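PDB 4A27: synaptic vesicle membrane protein VAT-1 homolog-like from Homo sapiens, which probably acts as an oxidoreductase, being a member of the quinone oxidoreductase subfamily of the zinc-containing alcohol dehydrogenase family. Local coordinates for residues 203-208 with 227-232; 144-149 with 211-216; 231-236 with 272-277. One frame throughout, in Å; residues are numbered along the deposited sequence.

Contact 1 (203-208 with 227-232); sequences RISAEG and LLKPLG. With EDO (1,2-ethanediol), chain C.
K229 and E207 bury more area than any other residues here, and they meet through their methylene groups, not their charges. The lysine starts with CG anti to its own carbonyl carbon and then runs extended, which carries CG, CD and CE alongside E207; its CE comes within 3.5 Å of E207 CG. The glutamate holds CG in the crowded position between backbone N and carbonyl carbon (chi1 70°) and bends at chi2, so the two chains lie side by side and point the same way. E207 OE2 and K229 NZ are 4.6 Å apart, too far for a salt bridge, though the opposite charges would probably still attract weakly. K229 makes its salt bridge to D210 instead, and R289 of the second subunit packs on both E207 and K229.

G208 is the third contributor. Its CA lies 3.3 Å from L227 O in a CA-H...O contact, with 143° at the hydrogen. A CB on G208 would stand 2.0 Å from L227 O, and at a phi of 104° it would also press on the carbonyl oxygen of E207, so two clashes call for glycine. S205 OG donates forward to G208 O at 2.8 Å, in the carbonyl plane and on a lone pair. G208 N to S205 O, at 2.9 Å, closes the type I turn, and the serine side chain adds a second bond across it.

No hydrogen bond joins the two segments directly; V209, paired through its backbone with L227 and K229, ties them together. At the N-terminal ends of the Rossmann-type domain's parallel strands, the type I turn leads from helix 197-204 into strand 209-215, completing a beta-alpha-beta unit, while a type II turn from K229 to G232 carries strand 228-229 into strand 232-237.

Contact 2 (144-149 with 211-216); sequences MSVLVH and IVLDCL
Main-chain hydrogen bonds define this parallel pairing of strands 145-148 and 211-215, whose axes are 15° apart. The shortest, from L147 N to I211 O, spans 2.8 Å and is nearly straight at 169°. L213 N returns to L147 O at 3.0 Å, so L147 uses both its N-H and its carbonyl on this neighbour. I211 N reaches S145 O at 3.1 Å on a more bent path. At the far end the bond from H149 N to L213 O is weak, and a water donating to both L213 O and H149 O reinforces it.

On the face carrying V146, I211 and L213, V146 CG1 touches L213 CD1 at 4.1 Å, and M144, bent at chi3, brings CE to I211 CD1 at 4.0 Å. The H149 ring has L147 CG over one face, while its edge meets L213 O and V212 CG1. D214 OD1 is 3.7 Å from H149 ND1, obliquely placed and not hydrogen-bonded; D214 OD2 pairs with Y234 OH. An alanine in place of H149 would probably lose the ring's packing on L147 and V212, its meeting with Y197 and the hydrogen bond made by NE2.

The chemistry thus changes along the strands: an apolar, backbone-bonded centre gives way to polar groups and water at their C-terminal ends, the side on which Rossmann-type dehydrogenases bind their nucleotide.

Contact 3 (231-236 with 272-277); sequences LGTYIL and NKVIAG. With EDO (1,2-ethanediol), chain C.
Alternate residues of strand 232-236 (G232 O, both groups of Y234, L236 N) bond to strand 274-277, a parallel neighbour whose axis is turned by 19°. Y234 N donates to V274 O at 2.9 Å, almost straight at 173°, and Y234 O accepts from A276 N, also at 2.9 Å. L236 N continues the series to A276 O at 2.9 Å, and V274 N closes on G232 O at 3.1 Å. Ahead of the strands L231 N binds N272 O at 2.7 Å, just where the chain leaves helix 265-271. T233 and I235 are served on the opposite edge by the backbone of D210, V212 and D214.

T233 keeps CG2 anti to the backbone N, which sets this methyl 3.9 Å from V274 CG1 and leaves OG1 beside that N. T233 OG1 is 2.8 Å from O1 of an ethanediol, probably from the crystallisation liquor. The ethanediol O1 donates to L231 O at 2.6 Å, so this one atom bridges L231 O and the T233 hydroxyl; N139 N also holds the diol. On the same sheet face, I235 CG1 packs against A276 CB.

K273 NZ makes weak hydrogen bonds to L228 O and L225 O and a long, weak ion pair with E271. N272 spends its side chain across the dimer interface, ND2 on Q287 OE1 and OD1 on S279 N of the second subunit. V274, I275 and A276 pair antiparallel with a strand of that subunit, so residues 274-276 have backbone partners on both edges, and the outermost strand of one Rossmann-type sheet becomes an inner strand of a sheet continuous through the dimer.

Contacts 2 and 3, with centres about 10 Å apart, pair strands on either side of the 209-215/232-237 pairing in the parallel sheet. Between them D214 N lies 2.9 Å from I235 O, a probable hydrogen bond. Contact 1 sits at the ends where these strands begin, about 12 Å from contact 2 and 13 Å from contact 3, centre to centre. Its leucines reach into both: L227 CD1 meets L147 CD2 at 3.8 Å, and L228 CD1 meets Y234 CB at 3.8 Å. Contacts 1 and 3 share L231 and G232, hence the ethanediol. All three reach the second subunit, contact 2 through L216 alone.

Contact 1 (203-208 with 227-232)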
ATOM      1  N   ARG A 203      18.134  11.324 -12.885  1.00 66.18           N
ATOM      2  CA  ARG A 203      18.736  12.660 -13.064  1.00 81.25           C
ATOM      3  C   ARG A 203      17.777  13.795 -12.638  1.00 82.57           C
ATOM      4  O   ARG A 203      18.243  14.869 -12.261  1.00 67.29           O
ATOM      5  CB  ARG A 203      19.292  12.879 -14.481  1.00 68.32           C
ATOM      6  N   ILE A 204      16.458  13.559 -12.672  1.00 80.85           N
ATOM      7  CA  ILE A 204      15.470  14.547 -12.177  1.00 76.18           C
ATOM      8  C   ILE A 204      15.098  14.313 -10.710  1.00 75.24           C
ATOM      9  O   ILE A 204      14.743  15.251  -9.981  1.00 70.46           O
ATOM     10  CB  ILE A 204      14.153  14.537 -13.012  1.00 61.91           C
ATOM     11  CG1 ILE A 204      14.422  14.906 -14.473  1.00 80.13           C
ATOM     12  CG2 ILE A 204      13.113  15.489 -12.409  1.00 58.77           C
ATOM     13  CD1 ILE A 204      14.308  13.733 -15.427  1.00 81.19           C
ATOM     14  N   SER A 205      15.129  13.055 -10.296  1.00 70.34           N
ATOM     15  CA  SER A 205      14.786  12.696  -8.933  1.00 74.03           C
ATOM     16  C   SER A 205      15.698  11.559  -8.490  1.00 85.05           C
ATOM     17  O   SER A 205      15.411  10.387  -8.746  1.00 60.30           O
ATOM     18  CB  SER A 205      13.314  12.283  -8.853  1.00 79.74           C
ATOM     19  OG  SER A 205      12.942  11.961  -7.539  1.00 64.30           O
ATOM     20  N   ALA A 206      16.804  11.924  -7.839  1.00 88.37           N
ATOM     21  CA  ALA A 206      17.863  10.974  -7.465  1.00 92.23           C
ATOM     22  C   ALA A 206      17.326   9.737  -6.746  1.00 68.25           C
ATOM     23  O   ALA A 206      17.706   8.596  -7.064  1.00 63.66           O
ATOM     24  CB  ALA A 206      18.908  11.674  -6.600  1.00 86.79           C
ATOM     25  N   GLU A 207      16.429   9.987  -5.800  1.00 73.85           N
ATOM     26  CA  GLU A 207      15.785   8.963  -4.970  1.00 98.11           C
ATOM     27  C   GLU A 207      14.782   8.054  -5.728  1.00 76.03           C
ATOM     28  O   GLU A 207      14.480   6.938  -5.297  1.00 74.68           O
ATOM     29  CB  GLU A 207      15.094   9.693  -3.799  1.00 78.93           C
ATOM     30  CG  GLU A 207      13.837  10.555  -4.186  1.00103.89           C
ATOM     31  CD  GLU A 207      14.175  11.965  -4.676  1.00 97.63           C
ATOM     32  OE1 GLU A 207      15.039  12.118  -5.561  1.00 84.78           O
ATOM     33  OE2 GLU A 207      13.560  12.929  -4.185  1.00109.63           O
ATOM     34  N   GLY A 208      14.263   8.559  -6.839  1.00 75.80           N
ATOM     35  CA  GLY A 208      13.337   7.814  -7.689  1.00 73.26           C
ATOM     36  C   GLY A 208      11.908   8.297  -7.506  1.00 60.50           C
ATOM     37  O   GLY A 208      11.670   9.522  -7.356  1.00 53.06           O
ATOM     38  N   LEU A 227      13.590   1.503  -8.836  1.00 57.17           N
ATOM     39  CA  LEU A 227      13.149   2.872  -9.057  1.00 53.17           C
ATOM     40  C   LEU A 227      12.437   3.498  -7.814  1.00 49.28           C
ATOM     41  O   LEU A 227      12.242   4.705  -7.730  1.00 69.90           O
ATOM     42  CB  LEU A 227      12.184   2.857 -10.249  1.00 45.62           C
ATOM     43  CG  LEU A 227      12.626   2.873 -11.708  1.00 72.38           C
ATOM     44  CD1 LEU A 227      12.810   4.326 -12.184  1.00 67.58           C
ATOM     45  CD2 LEU A 227      13.871   2.004 -11.917  1.00 83.49           C
ATOM     46  N   LEU A 228      12.020   2.676  -6.869  1.00 48.48           N
ATOM     47  CA  LEU A 228      11.175   3.170  -5.748  1.00 47.58           C
ATOM     48  C   LEU A 228      11.897   3.895  -4.617  1.00 40.56           C
ATOM     49  O   LEU A 228      12.906   3.409  -4.090  1.00 36.62           O
ATOM     50  CB  LEU A 228      10.432   1.997  -5.117  1.00 50.76           C
ATOM     51  CG  LEU A 228       9.320   1.378  -5.926  1.00 49.25           C
ATOM     52  CD1 LEU A 228       8.978   0.035  -5.254  1.00 50.40           C
ATOM     53  CD2 LEU A 228       8.115   2.320  -6.011  1.00 46.87           C
ATOM     54  N   LYS A 229      11.374   5.061  -4.224  1.00 39.59           N
ATOM     55  CA  LYS A 229      11.768   5.684  -2.976  1.00 35.65           C
ATOM     56  C   LYS A 229      11.443   4.713  -1.803  1.00 46.14           C
ATOM     57  O   LYS A 229      10.715   3.748  -1.987  1.00 44.22           O
ATOM     58  CB  LYS A 229      11.001   6.998  -2.754  1.00 43.55           C
ATOM     59  CG  LYS A 229      11.313   8.161  -3.679  1.00 52.45           C
ATOM     60  CD  LYS A 229      10.614   9.421  -3.130  1.00 55.56           C
ATOM     61  CE  LYS A 229      10.372  10.501  -4.202  1.00 70.48           C
ATOM     62  NZ  LYS A 229       9.205  11.416  -3.814  1.00 56.37           N
ATOM     63  N   PRO A 230      12.020   4.948  -0.594  1.00 42.09           N
ATOM     64  CA  PRO A 230      11.558   4.264   0.593  1.00 46.77           C
ATOM     65  C   PRO A 230      10.066   4.510   0.828  1.00 36.94           C
ATOM     66  O   PRO A 230       9.581   5.627   0.611  1.00 40.50           O
ATOM     67  CB  PRO A 230      12.386   4.914   1.741  1.00 46.05           C
ATOM     68  CG  PRO A 230      13.570   5.511   1.074  1.00 43.35           C
ATOM     69  CD  PRO A 230      13.119   5.891  -0.309  1.00 42.41           C
ATOM     70  N   LEU A 231       9.379   3.468   1.281  1.00 39.50           N
ATOM     71  CA  LEU A 231       7.920   3.413   1.425  1.00 38.34           C
ATOM     72  C   LEU A 231       7.182   3.485   0.094  1.00 37.74           C
ATOM     73  O   LEU A 231       6.011   3.658   0.080  1.00 37.92           O
ATOM     74  CB  LEU A 231       7.394   4.506   2.366  1.00 42.23           C
ATOM     75  CG  LEU A 231       8.050   4.412   3.758  1.00 51.64           C
ATOM     76  CD1 LEU A 231       7.548   5.503   4.700  1.00 45.75           C
ATOM     77  CD2 LEU A 231       7.796   3.008   4.327  1.00 44.94           C
ATOM     78  N   GLY A 232       7.875   3.362  -1.020  1.00 35.36           N
ATOM     79  CA  GLY A 232       7.199   3.359  -2.308  1.00 38.03           C
ATOM     80  C   GLY A 232       6.464   2.071  -2.631  1.00 35.35           C
ATOM     81  O   GLY A 232       6.751   1.025  -2.052  1.00 44.91           O
TER
HETATM   82  C1  EDO C1387       3.295   5.478  -1.556  1.00 45.39           C
HETATM   83  O1  EDO C1387       4.002   4.223  -1.527  1.00 46.40           O
HETATM   84  C2  EDO C1387       1.846   5.225  -1.908  1.00 37.67           C
HETATM   85  O2  EDO C1387       0.933   5.712  -0.906  1.00 63.21           O

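Contact 2 (144-149 with 211-216)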
ATOM      1  N   MET A 144       3.929  13.924  -4.406  1.00 40.35           N
ATOM      2  CA  MET A 144       4.521  12.627  -4.729  1.00 37.98           C
ATOM      3  C   MET A 144       4.879  12.528  -6.190  1.00 40.21           C
ATOM      4  O   MET A 144       4.521  13.369  -6.986  1.00 35.64           O
ATOM      5  CB  MET A 144       3.538  11.515  -4.370  1.00 36.32           C
ATOM      6  CG  MET A 144       3.366  11.420  -2.889  1.00 37.30           C
ATOM      7  SD  MET A 144       2.302  10.093  -2.326  1.00 43.02           S
ATOM      8  CE  MET A 144       2.849   8.794  -3.349  1.00 44.06           C
ATOM      9  N   SER A 145       5.575  11.457  -6.552  1.00 45.05           N
ATOM     10  CA  SER A 145       5.902  11.248  -7.917  1.00 38.69           C
ATOM     11  C   SER A 145       5.554   9.820  -8.349  1.00 37.01           C
ATOM     12  O   SER A 145       5.570   8.875  -7.550  1.00 39.82           O
ATOM     13  CB  SER A 145       7.378  11.594  -8.133  1.00 46.66           C
ATOM     14  OG  SER A 145       8.195  10.488  -7.811  1.00 47.76           O
ATOM     15  N   VAL A 146       5.188   9.696  -9.618  1.00 34.89           N
ATOM     16  CA  VAL A 146       4.665   8.481 -10.189  1.00 36.85           C
ATOM     17  C   VAL A 146       5.368   8.174 -11.505  1.00 39.51           C
ATOM     18  O   VAL A 146       5.548   9.061 -12.340  1.00 37.23           O
ATOM     19  CB  VAL A 146       3.164   8.605 -10.499  1.00 43.10           C
ATOM     20  CG1 VAL A 146       2.649   7.255 -11.045  1.00 37.81           C
ATOM     21  CG2 VAL A 146       2.368   9.054  -9.257  1.00 33.57           C
ATOM     22  N   LEU A 147       5.738   6.914 -11.688  1.00 33.68           N
ATOM     23  CA  LEU A 147       6.200   6.451 -12.963  1.00 39.77           C
ATOM     24  C   LEU A 147       5.146   5.588 -13.604  1.00 41.74           C
ATOM     25  O   LEU A 147       4.761   4.554 -13.043  1.00 41.26           O
ATOM     26  CB  LEU A 147       7.509   5.625 -12.836  1.00 42.41           C
ATOM     27  CG  LEU A 147       8.076   5.010 -14.144  1.00 45.66           C
ATOM     28  CD1 LEU A 147       8.287   6.079 -15.224  1.00 47.27           C
ATOM     29  CD2 LEU A 147       9.419   4.301 -13.935  1.00 49.23           C
ATOM     30  N   VAL A 148       4.738   5.997 -14.804  1.00 34.95           N
ATOM     31  CA  VAL A 148       3.750   5.288 -15.583  1.00 40.75           C
ATOM     32  C   VAL A 148       4.351   4.747 -16.864  1.00 44.64           C
ATOM     33  O   VAL A 148       4.710   5.510 -17.747  1.00 44.46           O
ATOM     34  CB  VAL A 148       2.599   6.246 -15.986  1.00 42.71           C
ATOM     35  CG1 VAL A 148       1.353   5.436 -16.288  1.00 46.81           C
ATOM     36  CG2 VAL A 148       2.358   7.205 -14.831  1.00 40.32           C
ATOM     37  N   HIS A 149       4.415   3.428 -16.970  1.00 40.26           N
ATOM     38  CA  HIS A 149       4.855   2.760 -18.193  1.00 50.23           C
ATOM     39  C   HIS A 149       3.739   2.776 -19.242  1.00 58.63           C
ATOM     40  O   HIS A 149       2.583   2.794 -18.877  1.00 40.48           O
ATOM     41  CB  HIS A 149       5.297   1.331 -17.843  1.00 44.67           C
ATOM     42  CG  HIS A 149       6.662   1.275 -17.230  1.00 51.07           C
ATOM     43  ND1 HIS A 149       6.874   0.972 -15.905  1.00 58.38           N
ATOM     44  CD2 HIS A 149       7.882   1.529 -17.760  1.00 55.20           C
ATOM     45  CE1 HIS A 149       8.168   1.010 -15.649  1.00 55.76           C
ATOM     46  NE2 HIS A 149       8.801   1.353 -16.757  1.00 61.15           N
ATOM     47  N   ILE A 211       5.556   5.885  -6.614  1.00 46.02           N
ATOM     48  CA  ILE A 211       4.704   4.847  -7.173  1.00 38.60           C
ATOM     49  C   ILE A 211       5.176   4.456  -8.564  1.00 41.88           C
ATOM     50  O   ILE A 211       5.369   5.328  -9.441  1.00 32.63           O
ATOM     51  CB  ILE A 211       3.258   5.304  -7.299  1.00 37.79           C
ATOM     52  CG1 ILE A 211       2.673   5.764  -5.960  1.00 37.15           C
ATOM     53  CG2 ILE A 211       2.389   4.192  -7.992  1.00 36.52           C
ATOM     54  CD1 ILE A 211       1.305   6.452  -6.156  1.00 32.32           C
ATOM     55  N   VAL A 212       5.344   3.150  -8.782  1.00 33.59           N
ATOM     56  CA  VAL A 212       5.589   2.643 -10.121  1.00 39.73           C
ATOM     57  C   VAL A 212       4.383   1.788 -10.546  1.00 38.95           C
ATOM     58  O   VAL A 212       4.001   0.885  -9.794  1.00 36.30           O
ATOM     59  CB  VAL A 212       6.880   1.804 -10.225  1.00 40.46           C
ATOM     60  CG1 VAL A 212       7.025   1.247 -11.688  1.00 42.61           C
ATOM     61  CG2 VAL A 212       8.128   2.639  -9.860  1.00 45.66           C
ATOM     62  N   LEU A 213       3.836   2.069 -11.740  1.00 35.86           N
ATOM     63  CA  LEU A 213       2.719   1.334 -12.318  1.00 34.96           C
ATOM     64  C   LEU A 213       3.161   0.622 -13.574  1.00 39.81           C
ATOM     65  O   LEU A 213       3.548   1.248 -14.580  1.00 38.89           O
ATOM     66  CB  LEU A 213       1.573   2.245 -12.670  1.00 36.31           C
ATOM     67  CG  LEU A 213       1.085   3.123 -11.543  1.00 37.40           C
ATOM     68  CD1 LEU A 213       0.113   4.145 -12.071  1.00 43.51           C
ATOM     69  CD2 LEU A 213       0.478   2.204 -10.448  1.00 32.27           C
ATOM     70  N   ASP A 214       3.114  -0.707 -13.518  1.00 40.30           N
ATOM     71  CA  ASP A 214       3.706  -1.521 -14.554  1.00 36.00           C
ATOM     72  C   ASP A 214       2.742  -2.585 -15.062  1.00 49.80           C
ATOM     73  O   ASP A 214       2.327  -3.483 -14.304  1.00 43.63           O
ATOM     74  CB  ASP A 214       4.931  -2.229 -13.973  1.00 43.04           C
ATOM     75  CG  ASP A 214       5.831  -2.815 -15.052  1.00 49.27           C
ATOM     76  OD1 ASP A 214       5.646  -2.480 -16.249  1.00 49.22           O
ATOM     77  OD2 ASP A 214       6.748  -3.569 -14.686  1.00 57.54           O
ATOM     78  N   CYS A 215       2.416  -2.543 -16.351  1.00 60.78           N
ATOM     79  CA  CYS A 215       1.390  -3.460 -16.868  1.00 76.03           C
ATOM     80  C   CYS A 215       1.947  -4.842 -17.182  1.00 72.17           C
ATOM     81  O   CYS A 215       3.158  -5.032 -17.286  1.00 83.11           O
ATOM     82  CB  CYS A 215       0.639  -2.860 -18.073  1.00 84.69           C
ATOM     83  SG  CYS A 215       1.545  -2.826 -19.622  1.00119.67           S
ATOM     84  N   LEU A 216       1.021  -5.792 -17.294  1.00 97.79           N
ATOM     85  CA  LEU A 216       1.291  -7.146 -17.766  1.00116.13           C
ATOM     86  C   LEU A 216       1.448  -7.156 -19.280  1.00120.34           C
ATOM     87  O   LEU A 216       1.882  -8.158 -19.841  1.00 89.65           O
ATOM     88  CB  LEU A 216       0.159  -8.117 -17.370  1.00123.91           C
ATOM     89  CG  LEU A 216       0.422  -9.020 -16.170  1.00 91.95           C
ATOM     90  CD1 LEU A 216       0.312  -8.227 -14.852  1.00 60.50           C
ATOM     91  CD2 LEU A 216      -0.543 -10.211 -16.216  1.00 87.85           C
TER
HETATM   92  O   HOH W   1       1.509   1.670 -16.619  1.00 57.59           O

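Contact 3 (231-236 with 272-277)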
ATOM      1  N   LEU A 231       9.379   3.468   1.281  1.00 39.50           N
ATOM      2  CA  LEU A 231       7.920   3.413   1.425  1.00 38.34           C
ATOM      3  C   LEU A 231       7.182   3.485   0.094  1.00 37.74           C
ATOM      4  O   LEU A 231       6.011   3.658   0.080  1.00 37.92           O
ATOM      5  CB  LEU A 231       7.394   4.506   2.366  1.00 42.23           C
ATOM      6  CG  LEU A 231       8.050   4.412   3.758  1.00 51.64           C
ATOM      7  CD1 LEU A 231       7.548   5.503   4.700  1.00 45.75           C
ATOM      8  CD2 LEU A 231       7.796   3.008   4.327  1.00 44.94           C
ATOM      9  N   GLY A 232       7.875   3.362  -1.020  1.00 35.36           N
ATOM     10  CA  GLY A 232       7.199   3.359  -2.308  1.00 38.03           C
ATOM     11  C   GLY A 232       6.464   2.071  -2.631  1.00 35.35           C
ATOM     12  O   GLY A 232       6.751   1.025  -2.052  1.00 44.91           O
ATOM     13  N   THR A 233       5.576   2.140  -3.635  1.00 34.74           N
ATOM     14  CA  THR A 233       4.675   1.020  -4.017  1.00 35.17           C
ATOM     15  C   THR A 233       4.831   0.707  -5.501  1.00 43.55           C
ATOM     16  O   THR A 233       4.733   1.589  -6.349  1.00 34.30           O
ATOM     17  CB  THR A 233       3.195   1.371  -3.804  1.00 46.21           C
ATOM     18  OG1 THR A 233       2.979   1.771  -2.444  1.00 39.14           O
ATOM     19  CG2 THR A 233       2.300   0.181  -4.135  1.00 44.98           C
ATOM     20  N   TYR A 234       5.143  -0.542  -5.792  1.00 34.82           N
ATOM     21  CA  TYR A 234       5.168  -1.040  -7.144  1.00 38.08           C
ATOM     22  C   TYR A 234       3.887  -1.858  -7.360  1.00 36.77           C
ATOM     23  O   TYR A 234       3.585  -2.732  -6.559  1.00 40.84           O
ATOM     24  CB  TYR A 234       6.441  -1.881  -7.334  1.00 39.75           C
ATOM     25  CG  TYR A 234       6.601  -2.489  -8.694  1.00 53.22           C
ATOM     26  CD1 TYR A 234       7.208  -1.798  -9.730  1.00 53.29           C
ATOM     27  CD2 TYR A 234       6.197  -3.788  -8.922  1.00 66.30           C
ATOM     28  CE1 TYR A 234       7.362  -2.374 -10.971  1.00 55.39           C
ATOM     29  CE2 TYR A 234       6.367  -4.376 -10.143  1.00 58.38           C
ATOM     30  CZ  TYR A 234       6.936  -3.665 -11.167  1.00 62.29           C
ATOM     31  OH  TYR A 234       7.074  -4.278 -12.383  1.00 78.71           O
ATOM     32  N   ILE A 235       3.153  -1.568  -8.435  1.00 31.27           N
ATOM     33  CA  ILE A 235       1.882  -2.192  -8.730  1.00 35.48           C
ATOM     34  C   ILE A 235       1.937  -2.812 -10.113  1.00 38.10           C
ATOM     35  O   ILE A 235       2.205  -2.125 -11.135  1.00 35.34           O
ATOM     36  CB  ILE A 235       0.708  -1.154  -8.624  1.00 32.05           C
ATOM     37  CG1 ILE A 235       0.768  -0.435  -7.294  1.00 31.20           C
ATOM     38  CG2 ILE A 235      -0.689  -1.833  -8.715  1.00 32.20           C
ATOM     39  CD1 ILE A 235      -0.369   0.649  -7.083  1.00 29.81           C
ATOM     40  N   LEU A 236       1.766  -4.136 -10.134  1.00 55.18           N
ATOM     41  CA  LEU A 236       1.651  -4.885 -11.365  1.00 55.75           C
ATOM     42  C   LEU A 236       0.179  -5.101 -11.702  1.00 45.36           C
ATOM     43  O   LEU A 236      -0.587  -5.663 -10.913  1.00 45.04           O
ATOM     44  CB  LEU A 236       2.360  -6.229 -11.237  1.00 65.84           C
ATOM     45  CG  LEU A 236       2.503  -6.973 -12.565  1.00 94.11           C
ATOM     46  CD1 LEU A 236       3.432  -6.215 -13.529  1.00 80.36           C
ATOM     47  CD2 LEU A 236       3.030  -8.369 -12.324  1.00 99.33           C
ATOM     48  N   ASN A 272      12.244  -1.398   2.772  1.00 43.75           N
ATOM     49  CA  ASN A 272      11.021  -0.673   3.062  1.00 42.99           C
ATOM     50  C   ASN A 272      10.141  -0.387   1.860  1.00 43.64           C
ATOM     51  O   ASN A 272       9.700   0.771   1.624  1.00 46.60           O
ATOM     52  CB  ASN A 272      11.344   0.641   3.773  1.00 39.81           C
ATOM     53  CG  ASN A 272      11.775   0.411   5.174  1.00 47.92           C
ATOM     54  OD1 ASN A 272      11.018  -0.145   5.977  1.00 44.00           O
ATOM     55  ND2 ASN A 272      12.991   0.847   5.491  1.00 44.55           N
ATOM     56  N   LYS A 273       9.854  -1.443   1.125  1.00 43.33           N
ATOM     57  CA  LYS A 273       9.043  -1.315  -0.076  1.00 48.71           C
ATOM     58  C   LYS A 273       7.805  -2.213  -0.090  1.00 46.39           C
ATOM     59  O   LYS A 273       7.692  -3.144   0.703  1.00 48.29           O
ATOM     60  CB  LYS A 273       9.930  -1.552  -1.280  1.00 52.75           C
ATOM     61  CG  LYS A 273      10.764  -0.318  -1.614  1.00 52.28           C
ATOM     62  CD  LYS A 273      12.016  -0.664  -2.413  1.00 63.46           C
ATOM     63  CE  LYS A 273      12.972   0.556  -2.506  1.00 64.10           C
ATOM     64  NZ  LYS A 273      14.051   0.390  -3.563  1.00 71.02           N
ATOM     65  N   VAL A 274       6.877  -1.832  -0.963  1.00 41.19           N
ATOM     66  CA  VAL A 274       5.550  -2.374  -1.095  1.00 39.93           C
ATOM     67  C   VAL A 274       5.396  -2.901  -2.516  1.00 43.88           C
ATOM     68  O   VAL A 274       5.698  -2.208  -3.490  1.00 39.14           O
ATOM     69  CB  VAL A 274       4.490  -1.258  -0.909  1.00 34.10           C
ATOM     70  CG1 VAL A 274       3.097  -1.822  -0.889  1.00 43.99           C
ATOM     71  CG2 VAL A 274       4.757  -0.493   0.361  1.00 33.44           C
ATOM     72  N   ILE A 275       4.897  -4.129  -2.632  1.00 49.27           N
ATOM     73  CA  ILE A 275       4.538  -4.683  -3.922  1.00 43.36           C
ATOM     74  C   ILE A 275       3.111  -5.129  -3.906  1.00 43.31           C
ATOM     75  O   ILE A 275       2.695  -5.793  -2.977  1.00 41.31           O
ATOM     76  CB  ILE A 275       5.403  -5.869  -4.231  1.00 53.91           C
ATOM     77  CG1 ILE A 275       6.849  -5.393  -4.392  1.00 66.47           C
ATOM     78  CG2 ILE A 275       4.937  -6.546  -5.529  1.00 63.26           C
ATOM     79  CD1 ILE A 275       7.902  -6.516  -4.250  1.00 64.58           C
ATOM     80  N   ALA A 276       2.390  -4.809  -4.974  1.00 39.73           N
ATOM     81  CA  ALA A 276       0.985  -5.110  -5.099  1.00 45.67           C
ATOM     82  C   ALA A 276       0.679  -5.622  -6.499  1.00 44.27           C
ATOM     83  O   ALA A 276       1.383  -5.317  -7.462  1.00 36.26           O
ATOM     84  CB  ALA A 276       0.165  -3.865  -4.837  1.00 37.10           C
ATOM     85  N   GLY A 277      -0.421  -6.353  -6.611  1.00 41.93           N
ATOM     86  CA  GLY A 277      -0.933  -6.756  -7.884  1.00 46.68           C
ATOM     87  C   GLY A 277      -2.355  -6.302  -7.935  1.00 45.29           C
ATOM     88  O   GLY A 277      -3.003  -6.233  -6.906  1.00 48.57           O
TER
HETATM   89  C1  EDO C1387       3.295   5.478  -1.556  1.00 45.39           C
HETATM   90  O1  EDO C1387       4.002   4.223  -1.527  1.00 46.40           O
HETATM   91  C2  EDO C1387       1.846   5.225  -1.908  1.00 37.67           C
HETATM   92  O2  EDO C1387       0.933   5.712  -0.906  1.00 63.21           O